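Local coordinates for protein diguanylate cyclase (Pseudomonas aeruginosa, PDB 5M3C) that carries a GGDEF domain and an EAL domain in one chain, holding guanosine-5'-triphosphate and calcium in the first and a second calcium ion in the other, at residues D243-E247 / R283-L287. Numbering follows the deposited sequence.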
loop_
_atom_site.group_PDB
_atom_site.type_symbol
_atom_site.label_atom_id
_atom_site.label_comp_id
_atom_site.label_asym_id
_atom_site.label_seq_id
_atom_site.Cartn_x
_atom_site.Cartn_y
_atom_site.Cartn_z
ATOM N N ASP B 243 -26.467 0.895 -1.366
ATOM C CA ASP B 243 -27.680 0.131 -1.112
ATOM C C ASP B 243 -28.718 0.465 -2.175
ATOM O O ASP B 243 -29.330 -0.430 -2.766
ATOM C CB ASP B 243 -28.234 0.451 0.276
ATOM C CG ASP B 243 -28.811 -0.768 0.964
ATOM O OD1 ASP B 243 -28.016 -1.616 1.425
ATOM O OD2 ASP B 243 -30.055 -0.877 1.050
ATOM N N TRP B 244 -28.904 1.760 -2.413
ATOM C CA TRP B 244 -29.808 2.233 -3.456
ATOM C C TRP B 244 -29.426 1.632 -4.799
ATOM O O TRP B 244 -30.275 1.117 -5.523
ATOM C CB TRP B 244 -29.759 3.759 -3.557
ATOM C CG TRP B 244 -30.778 4.326 -4.499
ATOM C CD1 TRP B 244 -32.028 4.760 -4.181
ATOM C CD2 TRP B 244 -30.636 4.515 -5.914
ATOM N NE1 TRP B 244 -32.676 5.207 -5.305
ATOM C CE2 TRP B 244 -31.842 5.068 -6.383
ATOM C CE3 TRP B 244 -29.606 4.271 -6.826
ATOM C CZ2 TRP B 244 -32.050 5.383 -7.723
ATOM C CZ3 TRP B 244 -29.813 4.585 -8.157
ATOM C CH2 TRP B 244 -31.025 5.134 -8.593
ATOM N N VAL B 245 -28.140 1.706 -5.126
ATOM C CA VAL B 245 -27.648 1.184 -6.395
ATOM C C VAL B 245 -27.945 -0.309 -6.526
ATOM O O VAL B 245 -28.464 -0.756 -7.552
ATOM C CB VAL B 245 -26.135 1.425 -6.557
ATOM C CG1 VAL B 245 -25.591 0.658 -7.755
ATOM C CG2 VAL B 245 -25.853 2.910 -6.707
ATOM N N LEU B 246 -27.621 -1.077 -5.489
ATOM C CA LEU B 246 -27.837 -2.519 -5.526
ATOM C C LEU B 246 -29.310 -2.871 -5.751
ATOM O O LEU B 246 -29.646 -3.606 -6.684
ATOM C CB LEU B 246 -27.328 -3.174 -4.242
ATOM C CG LEU B 246 -25.818 -3.407 -4.186
ATOM C CD1 LEU B 246 -25.399 -3.851 -2.793
ATOM C CD2 LEU B 246 -25.390 -4.431 -5.227
ATOM N N GLU B 247 -30.181 -2.342 -4.898
ATOM C CA GLU B 247 -31.608 -2.652 -4.970
ATOM C C GLU B 247 -32.174 -2.358 -6.354
ATOM O O GLU B 247 -32.869 -3.189 -6.948
ATOM C CB GLU B 247 -32.378 -1.852 -3.918
ATOM C CG GLU B 247 -33.858 -2.200 -3.840
ATOM C CD GLU B 247 -34.581 -1.466 -2.724
ATOM O OE1 GLU B 247 -35.741 -1.823 -2.432
ATOM O OE2 GLU B 247 -33.990 -0.532 -2.140
ATOM N N ARG B 283 -28.346 -8.723 3.589
ATOM C CA ARG B 283 -29.114 -7.751 2.827
ATOM C C ARG B 283 -29.137 -8.078 1.339
ATOM O O ARG B 283 -30.174 -7.976 0.689
ATOM C CB ARG B 283 -28.524 -6.357 3.031
ATOM C CG ARG B 283 -28.902 -5.361 1.949
ATOM C CD ARG B 283 -30.407 -5.254 1.784
ATOM N NE ARG B 283 -30.797 -3.897 1.423
ATOM C CZ ARG B 283 -32.037 -3.522 1.133
ATOM N NH1 ARG B 283 -32.283 -2.258 0.820
ATOM N NH2 ARG B 283 -33.030 -4.402 1.151
ATOM N N LEU B 284 -27.987 -8.451 0.797
ATOM C CA LEU B 284 -27.897 -8.774 -0.619
ATOM C C LEU B 284 -28.851 -9.900 -0.981
ATOM O O LEU B 284 -29.581 -9.819 -1.966
ATOM C CB LEU B 284 -26.469 -9.167 -0.994
ATOM C CG LEU B 284 -25.806 -8.224 -1.993
ATOM C CD1 LEU B 284 -24.358 -8.623 -2.227
ATOM C CD2 LEU B 284 -26.584 -8.229 -3.300
ATOM N N GLU B 285 -28.885 -10.925 -0.152
ATOM C CA GLU B 285 -29.718 -12.081 -0.413
ATOM C C GLU B 285 -31.143 -11.636 -0.468
ATOM O O GLU B 285 -31.847 -11.912 -1.409
ATOM C CB GLU B 285 -29.546 -13.041 0.755
ATOM C CG GLU B 285 -30.133 -14.427 0.604
ATOM C CD GLU B 285 -29.740 -15.347 1.743
ATOM O OE1 GLU B 285 -30.517 -16.242 2.087
ATOM O OE2 GLU B 285 -28.655 -15.180 2.307
ATOM N N GLN B 286 -31.577 -10.798 0.456
ATOM C CA GLN B 286 -32.959 -10.365 0.395
ATOM C C GLN B 286 -33.237 -9.629 -0.856
ATOM O O GLN B 286 -34.260 -9.822 -1.467
ATOM C CB GLN B 286 -33.286 -9.421 1.510
ATOM C CG GLN B 286 -32.813 -9.919 2.841
ATOM C CD GLN B 286 -33.576 -9.292 3.972
ATOM O OE1 GLN B 286 -34.096 -8.178 3.842
ATOM N NE2 GLN B 286 -33.656 -10.001 5.090
ATOM N N LEU B 287 -32.319 -8.774 -1.252
ATOM C CA LEU B 287 -32.564 -7.987 -2.465
ATOM C C LEU B 287 -32.831 -8.857 -3.683
ATOM O O LEU B 287 -33.646 -8.512 -4.541
ATOM C CB LEU B 287 -31.376 -7.071 -2.761
ATOM C CG LEU B 287 -31.302 -5.779 -1.949
ATOM C CD1 LEU B 287 -30.204 -4.883 -2.495
ATOM C CD2 LEU B 287 -32.639 -5.056 -1.967
#
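Two acidic side chains one helical turn apart can share a single basic partner on a neighbouring helix, and Arg-283 illustrates how. Its guanidinium meets the carboxylate of Asp-243 near its own plane: NH1 donates a hydrogen bond to OD2 of Asp-243 at 2.6 Å, and NE adds a weak one to the same oxygen at 3.1 Å. Glu-247, four residues on, completes the salt-bridge network with a long, oblique pairing of its OE2 to Arg-283 NH1 at 3.8 Å. These charges lie along the partly exposed margin of the interface. The helices concerned, 238-259 and 280-291, belong to the EAL domain, whose fold is a TIM-barrel-like arrangement of strands and surrounding helices; between them in sequence runs strand 266-269, so the pair brackets one strand of the barrel. Their short segments run in roughly the same direction, at 34° with axes 10.7 Å apart. Deeper in, leucines take over. Leu-287 points toward 243-247, its CD1 lying 3.5 Å from the backbone N of Glu-247 and 3.8 Å from CB of Leu-246, while its CD2 packs 3.6 Å from the aliphatic CG of Glu-247. More loosely, Leu-246 CD2 and Leu-284 CD2 come within 4.4 Å, and both leucines also rest on Leu-300 of strand 298-303, carrying the apolar packing from the helix pair onto the sheet.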